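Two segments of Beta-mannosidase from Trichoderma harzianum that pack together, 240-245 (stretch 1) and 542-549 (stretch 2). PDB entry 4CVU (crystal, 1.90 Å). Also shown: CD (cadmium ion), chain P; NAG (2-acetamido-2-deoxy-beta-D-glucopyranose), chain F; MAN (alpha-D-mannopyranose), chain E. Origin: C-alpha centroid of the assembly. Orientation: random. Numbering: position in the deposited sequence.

Stretch 1 240-245: QFNNFA
Stretch 2 542-549: GWLEIDLD

Contact between residues 240-245 and 542-549 of Beta-mannosidase, 285 Å² buried over both sides, made mainly by side-chain packing with no direct hydrogen bond across it. Stretch 1 has no regular helix or strand; a type II beta turn runs from Phe 241 to Phe 244, with Asn 242 at phi/psi -59/136 and Asn 243 at 78/5, closed by a weak hydrogen bond from Phe 244 N to Phe 241 O (3.4 Å). Stretch 2 turns a corner at Leu 544 (-88/-38), then extends through Glu 545 (-147/150) and Ile 546 (-129/118). The register sets Asn 243 CA 8.3 Å from Ile 546 CA.

Ile 546 covers the most surface. Its CA-to-CB bond points toward the turn (chi1 m, chi2 t), and it meets three residues there: CD1 lies 3.6 Å from Asn 243 CB, CG2 sits 4.1 Å from Phe 241 CE2, at the ring edge, and CB is 4.1 Å from Phe 244 CE1. The CA-to-CB bonds of Glu 545 and Asp 547, flanking it in sequence, point away, consistent with the side-chain alternation of an extended chain; Asp 547 instead binds cadmium (CD) through OD2 at 2.4 Å and OD1 at 2.7 Å.

The CA-to-CB bond of Phe 241 (chi1 t, chi2 71°) points toward stretch 2, and the ring also reaches Leu 548 (chi1 m, chi2 t), its CE1 4.0 Å from Leu 548 CD1.

Phe 244 (chi1 m, chi2 88°) leaves its backbone sideways, but its ring end comes nearer: CZ is 3.9 Å from Trp 543 CH2. Its ring and the six-membered ring of Trp 543 (chi1 p, chi2 -91°) meet obliquely, centroids 5.6 Å apart and planes at 54°. Water 1 lies beside this apolar packing, its O 2.9 Å from Asn 243 O and 3.3 Å from Trp 543 NE1, from which it accepts.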

# COMPACT_ATOMS: atom_id res chain seq x y z
N GLN A 240 -16.94 16.41 53.23
CA GLN A 240 -15.79 16.27 52.31
C GLN A 240 -15.59 17.52 51.47
O GLN A 240 -16.54 18.08 50.94
CB GLN A 240 -15.97 15.04 51.39
CG GLN A 240 -14.86 14.81 50.35
CD GLN A 240 -15.01 13.50 49.58
OE1 GLN A 240 -15.96 12.73 49.77
NE2 GLN A 240 -14.03 13.23 48.70
N PHE A 241 -14.34 17.90 51.31
CA PHE A 241 -13.97 18.93 50.37
C PHE A 241 -12.86 18.49 49.39
O PHE A 241 -12.12 17.57 49.68
CB PHE A 241 -13.52 20.19 51.11
CG PHE A 241 -13.18 21.33 50.20
CD1 PHE A 241 -14.17 22.00 49.50
CD2 PHE A 241 -11.87 21.68 49.99
CE1 PHE A 241 -13.84 23.04 48.66
CE2 PHE A 241 -11.55 22.71 49.14
CZ PHE A 241 -12.54 23.39 48.48
N ASN A 242 -12.74 19.15 48.27
CA ASN A 242 -11.73 18.81 47.29
C ASN A 242 -10.32 18.88 47.86
O ASN A 242 -9.98 19.82 48.54
CB ASN A 242 -11.86 19.74 46.09
CG ASN A 242 -13.29 19.92 45.65
OD1 ASN A 242 -14.09 20.56 46.32
ND2 ASN A 242 -13.62 19.37 44.53
N ASN A 243 -9.51 17.88 47.55
CA ASN A 243 -8.09 17.89 47.88
C ASN A 243 -7.75 17.57 49.36
O ASN A 243 -6.62 17.61 49.75
CB ASN A 243 -7.44 19.20 47.43
CG ASN A 243 -7.31 19.30 45.92
OD1 ASN A 243 -6.25 19.01 45.39
ND2 ASN A 243 -8.35 19.65 45.23
N PHE A 244 -8.75 17.23 50.16
CA PHE A 244 -8.56 16.88 51.57
C PHE A 244 -9.15 15.49 51.85
O PHE A 244 -10.21 15.12 51.30
CB PHE A 244 -9.21 17.93 52.49
CG PHE A 244 -8.52 19.26 52.47
CD1 PHE A 244 -8.86 20.21 51.55
CD2 PHE A 244 -7.51 19.56 53.37
CE1 PHE A 244 -8.23 21.45 51.51
CE2 PHE A 244 -6.86 20.78 53.34
CZ PHE A 244 -7.21 21.72 52.40
N ALA A 245 -8.43 14.70 52.65
CA ALA A 245 -8.84 13.33 52.95
C ALA A 245 -10.18 13.35 53.69
O ALA A 245 -10.29 14.00 54.70
CB ALA A 245 -7.80 12.67 53.81
N GLY A 542 3.30 21.16 44.12
CA GLY A 542 2.26 21.12 45.12
C GLY A 542 1.78 22.49 45.55
O GLY A 542 2.26 23.53 45.03
N TRP A 543 0.83 22.48 46.49
CA TRP A 543 0.23 23.70 47.02
C TRP A 543 0.66 24.00 48.46
O TRP A 543 0.94 23.10 49.25
CB TRP A 543 -1.30 23.63 46.97
CG TRP A 543 -1.94 22.40 47.53
CD1 TRP A 543 -2.25 21.26 46.83
CD2 TRP A 543 -2.42 22.19 48.87
NE1 TRP A 543 -2.87 20.37 47.66
CE2 TRP A 543 -2.99 20.91 48.91
CE3 TRP A 543 -2.41 22.95 50.04
CZ2 TRP A 543 -3.55 20.37 50.08
CZ3 TRP A 543 -2.97 22.42 51.19
CH2 TRP A 543 -3.52 21.15 51.21
N LEU A 544 0.73 25.29 48.77
CA LEU A 544 0.95 25.77 50.14
C LEU A 544 -0.37 25.93 50.93
O LEU A 544 -0.41 25.68 52.13
CB LEU A 544 1.67 27.11 50.10
CG LEU A 544 2.96 27.16 49.26
CD1 LEU A 544 3.40 28.59 49.03
CD2 LEU A 544 4.08 26.39 49.95
N GLU A 545 -1.44 26.39 50.26
CA GLU A 545 -2.77 26.56 50.88
C GLU A 545 -3.86 26.30 49.84
O GLU A 545 -3.65 26.54 48.64
CB GLU A 545 -3.02 28.00 51.35
CG GLU A 545 -1.86 28.71 52.03
CD GLU A 545 -1.72 28.35 53.50
OE1 GLU A 545 -2.63 27.68 54.05
OE2 GLU A 545 -0.70 28.76 54.12
N ILE A 546 -5.00 25.81 50.30
CA ILE A 546 -6.22 25.79 49.52
C ILE A 546 -7.33 26.41 50.37
O ILE A 546 -7.66 25.89 51.43
CB ILE A 546 -6.65 24.39 49.10
CG1 ILE A 546 -5.55 23.78 48.22
CG2 ILE A 546 -7.95 24.45 48.33
CD1 ILE A 546 -5.83 22.37 47.76
N ASP A 547 -7.88 27.52 49.90
CA ASP A 547 -8.93 28.22 50.65
C ASP A 547 -9.73 29.10 49.72
O ASP A 547 -9.20 30.07 49.16
CB ASP A 547 -8.31 29.02 51.77
CG ASP A 547 -9.35 29.71 52.64
OD1 ASP A 547 -10.56 29.69 52.31
OD2 ASP A 547 -8.90 30.26 53.63
N LEU A 548 -11.01 28.78 49.57
CA LEU A 548 -11.89 29.52 48.66
C LEU A 548 -12.11 30.99 49.06
O LEU A 548 -12.58 31.78 48.24
CB LEU A 548 -13.23 28.80 48.47
CG LEU A 548 -13.21 27.52 47.61
CD1 LEU A 548 -14.56 26.82 47.58
CD2 LEU A 548 -12.78 27.81 46.18
N ASP A 549 -11.74 31.36 50.30
CA ASP A 549 -11.77 32.77 50.73
C ASP A 549 -10.64 33.61 50.11
O ASP A 549 -10.68 34.83 50.19
CB ASP A 549 -11.74 32.88 52.27
CG ASP A 549 -13.02 32.31 52.93
OD1 ASP A 549 -14.12 32.76 52.57
OD2 ASP A 549 -12.93 31.40 53.76
CD CD P . -10.89 30.72 54.82
C1 NAG F . 3.20 24.08 53.95
C2 NAG F . 2.32 25.03 54.79
C3 NAG F . 2.72 26.48 54.60
C4 NAG F . 4.20 26.64 54.82
C5 NAG F . 4.95 25.68 53.89
C6 NAG F . 6.46 25.73 54.12
C7 NAG F . 0.11 24.04 55.19
C8 NAG F . -1.34 23.91 54.79
N2 NAG F . 0.91 24.86 54.49
O3 NAG F . 2.02 27.21 55.57
O4 NAG F . 4.56 27.96 54.55
O5 NAG F . 4.54 24.38 54.20
O6 NAG F . 7.09 25.01 53.09
O7 NAG F . 0.53 23.40 56.14
C1 MAN E . -18.43 32.79 44.43
C2 MAN E . -17.13 33.58 44.46
C3 MAN E . -15.92 32.63 44.61
C4 MAN E . -16.12 31.83 45.90
C5 MAN E . -17.44 31.06 45.77
C6 MAN E . -17.77 30.21 46.98
O2 MAN E . -17.24 34.44 45.61
O3 MAN E . -14.70 33.38 44.72
O4 MAN E . -14.97 31.00 46.16
O5 MAN E . -18.54 31.96 45.59
O6 MAN E . -19.04 29.57 46.79
O HOH W 1 -4.45 17.48 47.81
O HOH W 2 -11.66 29.22 55.54